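Local coordinates for protein tail component (PDB 5LY8) that probably recognises saccharides on the Lactobacillus host surface through the second carbohydrate-binding module of an evolved phage distal tail protein, at residues A211-F216 with I224-S229; N71-P76 with V109-F114; S141-D146 with A150-F155; N169-K174 with T180-R185. All blocks are in the same frame, centred on the assembly; numbering follows the deposited sequence.

The four contacts belong to one all-beta carbohydrate-binding module, a sandwich of two sheets, and close along the chain in the order 2, 3, 4, 1. Contacts 2 and 3 lie in the eight-strand mixed sheet, with centres about 17 Å apart, and contact 4 is a hairpin of the facing six-strand sheet. Contact 1 spans the interior between the sheets; strand 208-216, which carries one half of it, lies between the two strands of contact 2 and pairs with both. Contacts 2 and 3 both pack against contact 4. Contact 1 supplies a ligand to one magnesium site and contact 2 lies close to the other, so the metals sit at the margins of the packed sandwich.

Contact 1: A211-F216 with I224-S229; sequences AWFPGF and INWQDS. With MG (magnesium ion), chain C.
Phe-213 carries CG anti to its carbonyl carbon (chi1 -61°), whereas Trp-226 holds CG anti to the backbone N (chi1 180°), and these torsions send the two rings toward each other across the interior of the beta sandwich. Strand 208-216 belongs to one sheet and strand 223-238 to the other, and here they are joined by side chains alone. Phe-213 CZ sits over one face of the indole, toward its rim, and Phe-213 CE1 comes within 3.6 Å of Trp-226 CE3. The six-membered rings are tilted by 42°, with centroids 5.2 Å apart, an oblique aromatic pair. Further along the indole, Ala-211 CB touches Trp-226 CH2 at 3.7 Å. Ile-224 CG1 meets the phenylalanine ring obliquely, 3.9 Å from Phe-213 CD2. The indole is held at its polar end as well, since Trp-226 NE1 is hydrogen-bonded to Asn-98 OD1 on strand 94-103. One residue further on, the backbone turns to a metal: Gln-227 O binds magnesium at 2.3 Å together with the carbonyl oxygens of Asp-21 and Gly-59 and three waters, of which water 1 donates a 2.7 Å hydrogen bond to Asp-228 OD1.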
loop_
_atom_site.group_PDB
_atom_site.type_symbol
_atom_site.label_atom_id
_atom_site.label_comp_id
_atom_site.label_asym_id
_atom_site.label_seq_id
_atom_site.Cartn_x
_atom_site.Cartn_y
_atom_site.Cartn_z
ATOM N N ALA A 211 1.401 0.732 -5.893
ATOM C CA ALA A 211 1.618 1.690 -4.806
ATOM C C ALA A 211 1.156 3.068 -5.332
ATOM O O ALA A 211 1.576 3.450 -6.441
ATOM C CB ALA A 211 3.079 1.723 -4.411
ATOM N N TRP A 212 0.300 3.785 -4.582
ATOM C CA TRP A 212 -0.273 5.042 -5.055
ATOM C C TRP A 212 -0.154 6.062 -3.940
ATOM O O TRP A 212 -0.457 5.766 -2.786
ATOM C CB TRP A 212 -1.736 4.797 -5.473
ATOM C CG TRP A 212 -2.519 5.982 -5.948
ATOM C CD1 TRP A 212 -2.127 6.932 -6.861
ATOM C CD2 TRP A 212 -3.848 6.326 -5.553
ATOM N NE1 TRP A 212 -3.148 7.836 -7.075
ATOM C CE2 TRP A 212 -4.218 7.485 -6.275
ATOM C CE3 TRP A 212 -4.760 5.776 -4.634
ATOM C CZ2 TRP A 212 -5.482 8.071 -6.150
ATOM C CZ3 TRP A 212 -6.006 6.373 -4.500
ATOM C CH2 TRP A 212 -6.352 7.517 -5.229
ATOM N N PHE A 213 0.250 7.302 -4.300
ATOM C CA PHE A 213 0.546 8.341 -3.323
ATOM C C PHE A 213 -0.167 9.662 -3.642
ATOM O O PHE A 213 0.465 10.656 -4.007
ATOM C CB PHE A 213 2.053 8.572 -3.266
ATOM C CG PHE A 213 2.853 7.373 -2.864
ATOM C CD1 PHE A 213 3.269 6.436 -3.814
ATOM C CD2 PHE A 213 3.147 7.140 -1.536
ATOM C CE1 PHE A 213 4.018 5.324 -3.438
ATOM C CE2 PHE A 213 3.874 6.009 -1.159
ATOM C CZ PHE A 213 4.292 5.107 -2.113
ATOM N N PRO A 214 -1.486 9.712 -3.475
ATOM C CA PRO A 214 -2.223 10.934 -3.830
ATOM C C PRO A 214 -2.350 11.997 -2.745
ATOM O O PRO A 214 -2.330 11.717 -1.544
ATOM C CB PRO A 214 -3.626 10.398 -4.166
ATOM C CG PRO A 214 -3.771 9.211 -3.199
ATOM C CD PRO A 214 -2.406 8.584 -3.176
ATOM N N GLY A 215 -2.553 13.223 -3.221
ATOM C CA GLY A 215 -3.052 14.338 -2.433
ATOM C C GLY A 215 -4.483 14.626 -2.863
ATOM O O GLY A 215 -4.984 14.029 -3.820
ATOM N N PHE A 216 -5.166 15.519 -2.162
ATOM C CA PHE A 216 -6.548 15.827 -2.527
ATOM C C PHE A 216 -6.667 17.291 -2.889
ATOM O O PHE A 216 -6.360 18.165 -2.068
ATOM C CB PHE A 216 -7.512 15.555 -1.359
ATOM C CG PHE A 216 -8.955 15.708 -1.789
ATOM C CD1 PHE A 216 -9.584 14.717 -2.531
ATOM C CD2 PHE A 216 -9.656 16.871 -1.526
ATOM C CE1 PHE A 216 -10.894 14.874 -2.980
ATOM C CE2 PHE A 216 -10.976 17.017 -1.962
ATOM C CZ PHE A 216 -11.573 16.026 -2.711
ATOM N N ILE A 224 5.792 12.592 2.739
ATOM C CA ILE A 224 5.793 11.170 2.468
ATOM C C ILE A 224 6.942 10.782 1.574
ATOM O O ILE A 224 7.191 11.438 0.569
ATOM C CB ILE A 224 4.416 10.756 1.840
ATOM C CG1 ILE A 224 4.322 9.259 1.515
ATOM C CG2 ILE A 224 4.046 11.592 0.610
ATOM C CD1 ILE A 224 4.451 8.350 2.697
ATOM N N ASN A 225 7.642 9.703 1.946
ATOM C CA ASN A 225 8.641 9.157 1.061
ATOM C C ASN A 225 8.648 7.639 1.186
ATOM O O ASN A 225 8.136 7.097 2.175
ATOM C CB ASN A 225 10.001 9.830 1.216
ATOM C CG ASN A 225 10.729 9.567 2.486
ATOM O OD1 ASN A 225 10.983 8.407 2.835
ATOM N ND2 ASN A 225 11.056 10.636 3.211
ATOM N N TRP A 226 9.160 6.949 0.163
ATOM C CA TRP A 226 9.052 5.497 0.031
ATOM C C TRP A 226 10.465 4.995 -0.179
ATOM O O TRP A 226 11.130 5.368 -1.150
ATOM C CB TRP A 226 8.158 5.248 -1.174
ATOM C CG TRP A 226 7.871 3.826 -1.550
ATOM C CD1 TRP A 226 7.833 2.725 -0.735
ATOM C CD2 TRP A 226 7.457 3.387 -2.848
ATOM N NE1 TRP A 226 7.421 1.621 -1.461
ATOM C CE2 TRP A 226 7.197 2.006 -2.760
ATOM C CE3 TRP A 226 7.316 4.026 -4.093
ATOM C CZ2 TRP A 226 6.812 1.252 -3.875
ATOM C CZ3 TRP A 226 6.910 3.289 -5.188
ATOM C CH2 TRP A 226 6.667 1.917 -5.077
ATOM N N GLN A 227 10.973 4.219 0.792
ATOM C CA GLN A 227 12.398 3.888 0.841
ATOM C C GLN A 227 12.756 2.496 0.360
ATOM O O GLN A 227 13.929 2.251 0.066
ATOM C CB GLN A 227 12.967 4.110 2.262
ATOM C CG GLN A 227 12.540 5.465 2.854
ATOM C CD GLN A 227 13.418 6.042 3.939
ATOM O OE1 GLN A 227 14.403 5.414 4.406
ATOM N NE2 GLN A 227 13.085 7.287 4.324
ATOM N N ASP A 228 11.783 1.585 0.262
ATOM C CA ASP A 228 12.078 0.212 -0.121
ATOM C C ASP A 228 10.768 -0.468 -0.426
ATOM O O ASP A 228 9.733 -0.152 0.184
ATOM C CB ASP A 228 12.789 -0.521 1.048
ATOM C CG ASP A 228 13.500 -1.793 0.631
ATOM O OD1 ASP A 228 14.590 -1.691 0.036
ATOM O OD2 ASP A 228 12.911 -2.890 0.808
ATOM N N SER A 229 10.801 -1.427 -1.356
ATOM C CA SER A 229 9.622 -2.216 -1.681
ATOM C C SER A 229 10.039 -3.619 -2.079
ATOM O O SER A 229 10.967 -3.771 -2.880
ATOM C CB SER A 229 8.883 -1.589 -2.865
ATOM O OG SER A 229 7.629 -2.213 -3.121
HETATM MG MG MG C . 16.188 2.558 -0.415
HETATM O O HOH W 1 16.385 0.302 0.465
HETATM O O HOH W 2 18.654 2.389 -0.709
HETATM O O HOH W 3 17.094 3.272 1.734
#

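Contact 2: N71-P76 with V109-F114; sequences NYWNGP and VGRFEF
Trp-73 turns one face of its indole to Arg-111; Arg-111 CB makes the touch, 3.7 Å from Trp-73 CZ3, and CD lies farther off over the ring. The two side chains cross at about a right angle, with the guanidinium plane turned 61° from that of the ring. The far corner of the indole reaches the start of the opposing segment: Trp-73 CH2 meets Val-109 CG1 at 3.7 Å, and Trp-73 CZ3 lies 3.9 Å from Gly-110 C. Arg-111 has CG anti to its backbone N (chi1 170°) and stays extended to NE, which carries the head group past the tryptophan to Glu-113. There Arg-111 NE and NH2 grip the single oxygen Glu-113 OE2 from the side, each at 2.9 Å, on the anti side of the carboxylate. Phe-38 N donates to the same oxygen, and Ala-37 N and Asn-115 ND2 to Glu-113 OE1, so the carboxylate is fixed at both oxygens. The side chain of Val-109 is about 5 Å from the magnesium ion bound by Asp-130 and Ser-132, among others. Trp-73 and Arg-111 pack on the face of the mixed sheet turned away from the facing sheet, whereas Phe-112 and Phe-114 touch strand 94-103 in the sandwich interior. Strands 73-81 and 110-118 both pair with strand 208-216, and the indole reaches across it, touching Trp-212 and Phe-216.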
loop_
_atom_site.group_PDB
_atom_site.type_symbol
_atom_site.label_atom_id
_atom_site.label_comp_id
_atom_site.label_asym_id
_atom_site.label_seq_id
_atom_site.Cartn_x
_atom_site.Cartn_y
_atom_site.Cartn_z
ATOM N N ASN A 71 -12.086 17.731 -7.299
ATOM C CA ASN A 71 -12.924 16.920 -6.425
ATOM C C ASN A 71 -12.411 15.472 -6.463
ATOM O O ASN A 71 -13.212 14.537 -6.415
ATOM C CB ASN A 71 -14.410 17.012 -6.815
ATOM C CG ASN A 71 -15.309 16.299 -5.824
ATOM O OD1 ASN A 71 -15.013 16.222 -4.622
ATOM N ND2 ASN A 71 -16.416 15.772 -6.318
ATOM N N TYR A 72 -11.081 15.274 -6.525
ATOM C CA TYR A 72 -10.554 13.910 -6.558
ATOM C C TYR A 72 -9.167 13.823 -5.983
ATOM O O TYR A 72 -8.449 14.818 -5.914
ATOM C CB TYR A 72 -10.594 13.301 -7.980
ATOM C CG TYR A 72 -9.926 14.132 -9.058
ATOM C CD1 TYR A 72 -8.551 14.066 -9.264
ATOM C CD2 TYR A 72 -10.673 14.949 -9.900
ATOM C CE1 TYR A 72 -7.933 14.810 -10.267
ATOM C CE2 TYR A 72 -10.066 15.685 -10.920
ATOM C CZ TYR A 72 -8.694 15.622 -11.090
ATOM O OH TYR A 72 -8.071 16.322 -12.103
ATOM N N TRP A 73 -8.796 12.601 -5.614
ATOM C CA TRP A 73 -7.450 12.265 -5.161
ATOM C C TRP A 73 -6.574 12.040 -6.396
ATOM O O TRP A 73 -6.987 11.337 -7.335
ATOM C CB TRP A 73 -7.493 10.989 -4.307
ATOM C CG TRP A 73 -8.158 11.169 -2.980
ATOM C CD1 TRP A 73 -9.498 11.099 -2.712
ATOM C CD2 TRP A 73 -7.518 11.590 -1.760
ATOM N NE1 TRP A 73 -9.737 11.432 -1.386
ATOM C CE2 TRP A 73 -8.526 11.707 -0.779
ATOM C CE3 TRP A 73 -6.175 11.833 -1.394
ATOM C CZ2 TRP A 73 -8.237 12.092 0.542
ATOM C CZ3 TRP A 73 -5.890 12.190 -0.082
ATOM C CH2 TRP A 73 -6.912 12.305 0.871
ATOM N N ASN A 74 -5.391 12.648 -6.392
ATOM C CA ASN A 74 -4.472 12.539 -7.526
ATOM C C ASN A 74 -3.028 12.461 -7.044
ATOM O O ASN A 74 -2.609 13.275 -6.216
ATOM C CB ASN A 74 -4.646 13.757 -8.454
ATOM C CG ASN A 74 -3.836 13.702 -9.724
ATOM O OD1 ASN A 74 -3.154 12.714 -10.025
ATOM N ND2 ASN A 74 -3.991 14.743 -10.545
ATOM N N GLY A 75 -2.285 11.460 -7.506
ATOM C CA GLY A 75 -0.859 11.389 -7.234
ATOM C C GLY A 75 -0.266 10.248 -8.018
ATOM O O GLY A 75 -0.993 9.508 -8.692
ATOM N N PRO A 76 1.047 10.092 -7.926
ATOM C CA PRO A 76 1.726 9.064 -8.721
ATOM C C PRO A 76 1.518 7.654 -8.222
ATOM O O PRO A 76 1.332 7.440 -7.023
ATOM C CB PRO A 76 3.205 9.459 -8.621
ATOM C CG PRO A 76 3.302 10.160 -7.332
ATOM C CD PRO A 76 2.005 10.926 -7.175
ATOM N N VAL A 109 -2.834 17.060 4.185
ATOM C CA VAL A 109 -3.727 15.996 3.738
ATOM C C VAL A 109 -2.941 15.058 2.839
ATOM O O VAL A 109 -2.212 15.518 1.941
ATOM C CB VAL A 109 -4.969 16.589 3.009
ATOM C CG1 VAL A 109 -5.776 15.536 2.258
ATOM C CG2 VAL A 109 -5.859 17.350 3.995
ATOM N N GLY A 110 -3.113 13.759 3.019
ATOM C CA GLY A 110 -2.425 12.840 2.128
ATOM C C GLY A 110 -2.906 11.437 2.348
ATOM O O GLY A 110 -3.540 11.135 3.358
ATOM N N ARG A 111 -2.601 10.567 1.395
ATOM C CA ARG A 111 -2.990 9.164 1.451
ATOM C C ARG A 111 -1.933 8.349 0.748
ATOM O O ARG A 111 -1.377 8.800 -0.255
ATOM C CB ARG A 111 -4.361 8.974 0.728
ATOM C CG ARG A 111 -4.797 7.539 0.496
ATOM C CD ARG A 111 -6.147 7.499 -0.242
ATOM N NE ARG A 111 -6.693 6.138 -0.276
ATOM C CZ ARG A 111 -7.381 5.576 0.696
ATOM N NH1 ARG A 111 -7.685 6.269 1.792
ATOM N NH2 ARG A 111 -7.760 4.317 0.599
ATOM N N PHE A 112 -1.707 7.110 1.222
ATOM C CA PHE A 112 -1.024 6.121 0.400
ATOM C C PHE A 112 -1.789 4.825 0.425
ATOM O O PHE A 112 -2.503 4.532 1.389
ATOM C CB PHE A 112 0.469 5.911 0.718
ATOM C CG PHE A 112 0.830 5.364 2.070
ATOM C CD1 PHE A 112 0.536 4.049 2.410
ATOM C CD2 PHE A 112 1.597 6.112 2.951
ATOM C CE1 PHE A 112 0.926 3.527 3.647
ATOM C CE2 PHE A 112 2.037 5.565 4.159
ATOM C CZ PHE A 112 1.718 4.271 4.488
ATOM N N GLU A 113 -1.662 4.072 -0.669
ATOM C CA GLU A 113 -2.182 2.717 -0.799
ATOM C C GLU A 113 -1.072 1.807 -1.245
ATOM O O GLU A 113 -0.345 2.136 -2.191
ATOM C CB GLU A 113 -3.323 2.628 -1.820
ATOM C CG GLU A 113 -4.575 3.367 -1.399
ATOM C CD GLU A 113 -5.718 3.251 -2.382
ATOM O OE1 GLU A 113 -5.592 2.522 -3.401
ATOM O OE2 GLU A 113 -6.752 3.922 -2.131
ATOM N N PHE A 114 -0.971 0.640 -0.599
ATOM C CA PHE A 114 -0.152 -0.477 -1.063
ATOM C C PHE A 114 -1.147 -1.599 -1.346
ATOM O O PHE A 114 -1.795 -2.119 -0.425
ATOM C CB PHE A 114 0.924 -0.882 -0.062
ATOM C CG PHE A 114 1.990 0.183 0.069
ATOM C CD1 PHE A 114 2.846 0.451 -0.980
ATOM C CD2 PHE A 114 2.095 0.949 1.216
ATOM C CE1 PHE A 114 3.817 1.461 -0.878
ATOM C CE2 PHE A 114 3.080 1.951 1.328
ATOM C CZ PHE A 114 3.943 2.187 0.281
#

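Contact 3: S141-D146 with A150-F155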
loop_
_atom_site.group_PDB
_atom_site.type_symbol
_atom_site.label_atom_id
_atom_site.label_comp_id
_atom_site.label_asym_id
_atom_site.label_seq_id
_atom_site.Cartn_x
_atom_site.Cartn_y
_atom_site.Cartn_z
ATOM N N SER A 141 -6.021 1.657 7.478
ATOM C CA SER A 141 -7.136 0.796 7.080
ATOM C C SER A 141 -6.681 -0.367 6.257
ATOM O O SER A 141 -5.636 -0.305 5.596
ATOM C CB SER A 141 -8.222 1.595 6.353
ATOM O OG SER A 141 -7.812 2.009 5.054
ATOM N N GLY A 142 -7.459 -1.436 6.296
ATOM C CA GLY A 142 -7.193 -2.611 5.492
ATOM C C GLY A 142 -8.464 -3.042 4.824
ATOM O O GLY A 142 -9.489 -3.164 5.499
ATOM N N THR A 143 -8.403 -3.264 3.516
ATOM C CA THR A 143 -9.552 -3.669 2.711
ATOM C C THR A 143 -9.245 -4.910 1.953
ATOM O O THR A 143 -8.119 -5.102 1.472
ATOM C CB THR A 143 -9.897 -2.517 1.720
ATOM O OG1 THR A 143 -10.190 -1.347 2.497
ATOM C CG2 THR A 143 -11.098 -2.826 0.852
ATOM N N VAL A 144 -10.206 -5.739 1.833
ATOM C CA VAL A 144 -10.136 -6.943 1.050
ATOM C C VAL A 144 -11.160 -6.848 -0.070
ATOM O O VAL A 144 -12.283 -6.341 0.148
ATOM C CB VAL A 144 -10.311 -8.248 1.835
ATOM C CG1 VAL A 144 -11.671 -8.307 2.450
ATOM C CG2 VAL A 144 -9.961 -9.511 1.016
ATOM N N TYR A 145 -10.908 -7.240 -1.319
ATOM C CA TYR A 145 -11.824 -7.194 -2.470
ATOM C C TYR A 145 -11.931 -5.792 -3.074
ATOM O O TYR A 145 -11.359 -4.829 -2.527
ATOM C CB TYR A 145 -13.228 -7.808 -2.204
ATOM C CG TYR A 145 -13.247 -9.057 -1.346
ATOM C CD1 TYR A 145 -12.494 -10.179 -1.690
ATOM C CD2 TYR A 145 -14.036 -9.125 -0.207
ATOM C CE1 TYR A 145 -12.552 -11.346 -0.930
ATOM C CE2 TYR A 145 -14.131 -10.299 0.538
ATOM C CZ TYR A 145 -13.366 -11.400 0.188
ATOM O OH TYR A 145 -13.442 -12.556 0.933
ATOM N N ASP A 146 -12.666 -5.693 -4.200
ATOM C CA ASP A 146 -12.784 -4.546 -5.060
ATOM C C ASP A 146 -14.176 -4.019 -5.250
ATOM O O ASP A 146 -15.141 -4.794 -5.363
ATOM C CB ASP A 146 -12.200 -4.973 -6.456
ATOM C CG ASP A 146 -12.019 -3.876 -7.488
ATOM O OD1 ASP A 146 -13.017 -3.483 -8.120
ATOM O OD2 ASP A 146 -10.897 -3.438 -7.692
ATOM N N ALA A 150 -15.910 -4.799 -2.113
ATOM C CA ALA A 150 -14.881 -4.496 -1.105
ATOM C C ALA A 150 -15.429 -4.543 0.323
ATOM O O ALA A 150 -16.586 -4.159 0.563
ATOM C CB ALA A 150 -14.257 -3.127 -1.373
ATOM N N GLN A 151 -14.626 -5.021 1.262
ATOM C CA GLN A 151 -14.934 -5.026 2.677
ATOM C C GLN A 151 -13.788 -4.347 3.401
ATOM O O GLN A 151 -12.650 -4.827 3.342
ATOM C CB GLN A 151 -15.060 -6.450 3.216
ATOM C CG GLN A 151 -16.371 -7.144 2.906
ATOM C CD GLN A 151 -16.370 -8.588 3.360
ATOM O OE1 GLN A 151 -16.947 -9.458 2.704
ATOM N NE2 GLN A 151 -15.736 -8.880 4.493
ATOM N N MET A 152 -14.063 -3.212 4.038
ATOM C CA MET A 152 -13.041 -2.571 4.841
ATOM C C MET A 152 -13.028 -3.347 6.156
ATOM O O MET A 152 -14.009 -3.333 6.922
ATOM C CB MET A 152 -13.305 -1.075 5.057
ATOM C CG MET A 152 -12.186 -0.428 5.873
ATOM S SD MET A 152 -12.310 1.355 6.031
ATOM C CE MET A 152 -11.789 1.850 4.446
ATOM N N LEU A 153 -11.939 -4.103 6.384
ATOM C CA LEU A 153 -11.802 -4.959 7.564
ATOM C C LEU A 153 -11.601 -4.176 8.838
ATOM O O LEU A 153 -12.005 -4.627 9.900
ATOM C CB LEU A 153 -10.667 -5.949 7.352
ATOM C CG LEU A 153 -10.861 -6.933 6.190
ATOM C CD1 LEU A 153 -9.589 -7.727 5.954
ATOM C CD2 LEU A 153 -12.026 -7.916 6.459
ATOM N N PHE A 154 -10.919 -3.041 8.777
ATOM C CA PHE A 154 -10.715 -2.225 9.971
ATOM C C PHE A 154 -10.433 -0.806 9.529
ATOM O O PHE A 154 -9.971 -0.579 8.407
ATOM C CB PHE A 154 -9.554 -2.759 10.848
ATOM C CG PHE A 154 -8.221 -2.754 10.137
ATOM C CD1 PHE A 154 -7.815 -3.847 9.387
ATOM C CD2 PHE A 154 -7.369 -1.659 10.227
ATOM C CE1 PHE A 154 -6.587 -3.841 8.729
ATOM C CE2 PHE A 154 -6.153 -1.648 9.543
ATOM C CZ PHE A 154 -5.773 -2.737 8.796
ATOM N N PHE A 155 -10.650 0.117 10.442
ATOM C CA PHE A 155 -10.392 1.539 10.300
ATOM C C PHE A 155 -9.817 1.921 11.651
ATOM O O PHE A 155 -10.556 1.972 12.638
ATOM C CB PHE A 155 -11.726 2.239 10.024
ATOM C CG PHE A 155 -11.684 3.730 9.756
ATOM C CD1 PHE A 155 -11.521 4.642 10.793
ATOM C CD2 PHE A 155 -11.904 4.221 8.478
ATOM C CE1 PHE A 155 -11.519 6.023 10.546
ATOM C CE2 PHE A 155 -11.926 5.600 8.238
ATOM C CZ PHE A 155 -11.743 6.490 9.280
#
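The ring of Phe-154 lies over the backbone of Gly-142, with Phe-154 CZ 3.3 Å from Gly-142 N. Its CG stands between the backbone N and the carbonyl carbon (chi1 61°), which folds the ring back across the hairpin onto a residue with no side chain to obstruct it. Around this pair the strands form a classic beta bulge: Leu-153 and Phe-154 both face Gly-142. Leu-153 N donates to Gly-142 O at 2.8 Å, while the bond from Gly-142 N to Phe-154 O is weak, at 3.4 Å. Beyond the bulge regular pairing resumes, Val-144 N bonding to Gln-151 O at 3.0 Å and Gln-151 N to Val-144 O at 2.9 Å. Further out, Phe-140 and Phe-181 meet the Phe-154 ring edge-to-face. Strand 138-144 pairs on its other side with strand 121-130, and the Leu-153 and Phe-154 side chains reach strand 191-197 of the facing sheet.

Contact 4: N169-K174 with T180-R185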
loop_
_atom_site.group_PDB
_atom_site.type_symbol
_atom_site.label_atom_id
_atom_site.label_comp_id
_atom_site.label_asym_id
_atom_site.label_seq_id
_atom_site.Cartn_x
_atom_site.Cartn_y
_atom_site.Cartn_z
ATOM N N ASN A 169 7.244 0.280 8.417
ATOM C CA ASN A 169 7.104 -0.760 7.406
ATOM C C ASN A 169 5.622 -1.070 7.285
ATOM O O ASN A 169 4.997 -1.488 8.263
ATOM C CB ASN A 169 7.869 -2.037 7.757
ATOM C CG ASN A 169 9.330 -1.964 7.406
ATOM O OD1 ASN A 169 10.202 -2.445 8.161
ATOM N ND2 ASN A 169 9.646 -1.381 6.274
ATOM N N ALA A 170 5.041 -0.835 6.111
ATOM C CA ALA A 170 3.648 -1.180 5.817
ATOM C C ALA A 170 3.677 -2.555 5.185
ATOM O O ALA A 170 4.341 -2.762 4.160
ATOM C CB ALA A 170 3.025 -0.162 4.864
ATOM N N VAL A 171 3.003 -3.531 5.815
ATOM C CA VAL A 171 3.114 -4.913 5.390
ATOM C C VAL A 171 1.762 -5.544 5.182
ATOM O O VAL A 171 0.842 -5.359 5.996
ATOM C CB VAL A 171 3.883 -5.721 6.477
ATOM C CG1 VAL A 171 4.126 -7.159 6.024
ATOM C CG2 VAL A 171 5.198 -5.041 6.868
ATOM N N ILE A 172 1.637 -6.331 4.104
ATOM C CA ILE A 172 0.504 -7.220 3.914
ATOM C C ILE A 172 1.075 -8.640 3.861
ATOM O O ILE A 172 1.998 -8.905 3.078
ATOM C CB ILE A 172 -0.309 -6.948 2.633
ATOM C CG1 ILE A 172 -0.701 -5.475 2.527
ATOM C CG2 ILE A 172 -1.555 -7.851 2.629
ATOM C CD1 ILE A 172 -1.479 -5.186 1.269
ATOM N N THR A 173 0.564 -9.543 4.690
ATOM C CA THR A 173 1.004 -10.939 4.685
ATOM C C THR A 173 -0.222 -11.838 4.546
ATOM O O THR A 173 -1.286 -11.514 5.071
ATOM C CB THR A 173 1.798 -11.293 5.968
ATOM O OG1 THR A 173 2.795 -10.310 6.213
ATOM C CG2 THR A 173 2.493 -12.639 5.880
ATOM N N LYS A 174 -0.063 -12.971 3.841
ATOM C CA LYS A 174 -1.098 -13.986 3.705
ATOM C C LYS A 174 -0.515 -15.279 4.237
ATOM O O LYS A 174 0.575 -15.686 3.832
ATOM C CB LYS A 174 -1.478 -14.160 2.238
ATOM C CG LYS A 174 -2.453 -15.295 1.988
ATOM C CD LYS A 174 -2.774 -15.442 0.529
ATOM C CE LYS A 174 -3.873 -16.437 0.319
ATOM N NZ LYS A 174 -4.233 -16.526 -1.123
ATOM N N THR A 180 -3.049 -10.445 7.097
ATOM C CA THR A 180 -2.566 -9.509 8.097
ATOM C C THR A 180 -2.083 -8.228 7.433
ATOM O O THR A 180 -1.398 -8.248 6.385
ATOM C CB THR A 180 -1.435 -10.151 8.900
ATOM O OG1 THR A 180 -1.941 -11.302 9.566
ATOM C CG2 THR A 180 -0.802 -9.209 9.947
ATOM N N PHE A 181 -2.409 -7.108 8.083
ATOM C CA PHE A 181 -1.907 -5.803 7.725
ATOM C C PHE A 181 -1.116 -5.286 8.910
ATOM O O PHE A 181 -1.614 -5.341 10.058
ATOM C CB PHE A 181 -3.072 -4.859 7.487
ATOM C CG PHE A 181 -3.951 -5.193 6.316
ATOM C CD1 PHE A 181 -4.978 -6.126 6.438
ATOM C CD2 PHE A 181 -3.761 -4.572 5.098
ATOM C CE1 PHE A 181 -5.787 -6.424 5.342
ATOM C CE2 PHE A 181 -4.571 -4.873 4.009
ATOM C CZ PHE A 181 -5.579 -5.790 4.136
ATOM N N ARG A 182 0.091 -4.766 8.669
ATOM C CA ARG A 182 0.878 -4.196 9.750
ATOM C C ARG A 182 1.386 -2.828 9.363
ATOM O O ARG A 182 1.655 -2.544 8.197
ATOM C CB ARG A 182 2.114 -5.030 10.077
ATOM C CG ARG A 182 1.801 -6.497 10.377
ATOM C CD ARG A 182 2.844 -7.193 11.234
ATOM N NE ARG A 182 4.202 -6.879 10.790
ATOM C CZ ARG A 182 4.928 -7.643 9.980
ATOM N NH1 ARG A 182 4.432 -8.786 9.508
ATOM N NH2 ARG A 182 6.145 -7.263 9.617
ATOM N N LEU A 183 1.573 -1.998 10.383
ATOM C CA LEU A 183 2.270 -0.733 10.250
ATOM C C LEU A 183 3.307 -0.753 11.370
ATOM O O LEU A 183 3.056 -0.313 12.497
ATOM C CB LEU A 183 1.336 0.483 10.316
ATOM C CG LEU A 183 1.952 1.790 9.916
ATOM C CD1 LEU A 183 2.125 1.866 8.404
ATOM C CD2 LEU A 183 1.092 2.949 10.426
ATOM N N ASP A 184 4.484 -1.307 11.068
ATOM C CA ASP A 184 5.530 -1.470 12.065
ATOM C C ASP A 184 6.245 -0.158 12.325
ATOM O O ASP A 184 6.694 0.490 11.375
ATOM C CB ASP A 184 6.565 -2.499 11.604
ATOM C CG ASP A 184 6.098 -3.921 11.392
ATOM O OD1 ASP A 184 5.011 -4.283 11.907
ATOM O OD2 ASP A 184 6.875 -4.711 10.818
ATOM N N ARG A 185 6.377 0.221 13.610
ATOM C CA ARG A 185 7.104 1.415 14.009
ATOM C C ARG A 185 8.584 1.071 14.046
ATOM O O ARG A 185 9.059 0.510 15.035
ATOM C CB ARG A 185 6.709 1.841 15.426
ATOM C CG ARG A 185 5.390 2.517 15.578
ATOM C CD ARG A 185 5.352 3.349 16.862
ATOM N NE ARG A 185 5.787 2.540 18.002
ATOM C CZ ARG A 185 5.826 2.955 19.260
ATOM N NH1 ARG A 185 5.414 4.178 19.577
ATOM N NH2 ARG A 185 6.255 2.141 20.220
HETATM O O HOH W 4 9.465 -4.157 10.291
HETATM O O HOH W 5 -1.423 -13.368 7.815
HETATM O O HOH W 6 5.736 -10.682 7.541
#
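A regular antiparallel hairpin joins strands 166-175 and 178-185 within the six-strand sheet of the sandwich. Three hydrogen-bonded pairs hold it, Asn-169 with Asp-184, Val-171 with Arg-182 and Thr-173 with Thr-180; Arg-182 N reaches Val-171 O at 2.8 Å. On the face carrying these residues, Arg-182 is bent at chi3 (-44°), which folds its guanidinium back so that one face covers Val-171, with Arg-182 NH2 3.7 Å from Val-171 CG2. Along its own strand the same group holds Asp-184 side-on, Arg-182 NE to Asp-184 OD1 and Arg-182 NH2 to Asp-184 OD2, each 2.9 Å, on the syn sides of the carboxylate. Arg-182 NH1 donates to the oxygen of water 6. Water 4 donates to Asn-169 OD1 and Asp-184 OD2, linking the strands. On the opposite face, among buried residues, Ile-172 CG1 lies 4.1 Å from Phe-181 CD2. The salt bridge probably offsets the arginine's charge, while its two straight bonds fix the guanidinium plane over Val-171.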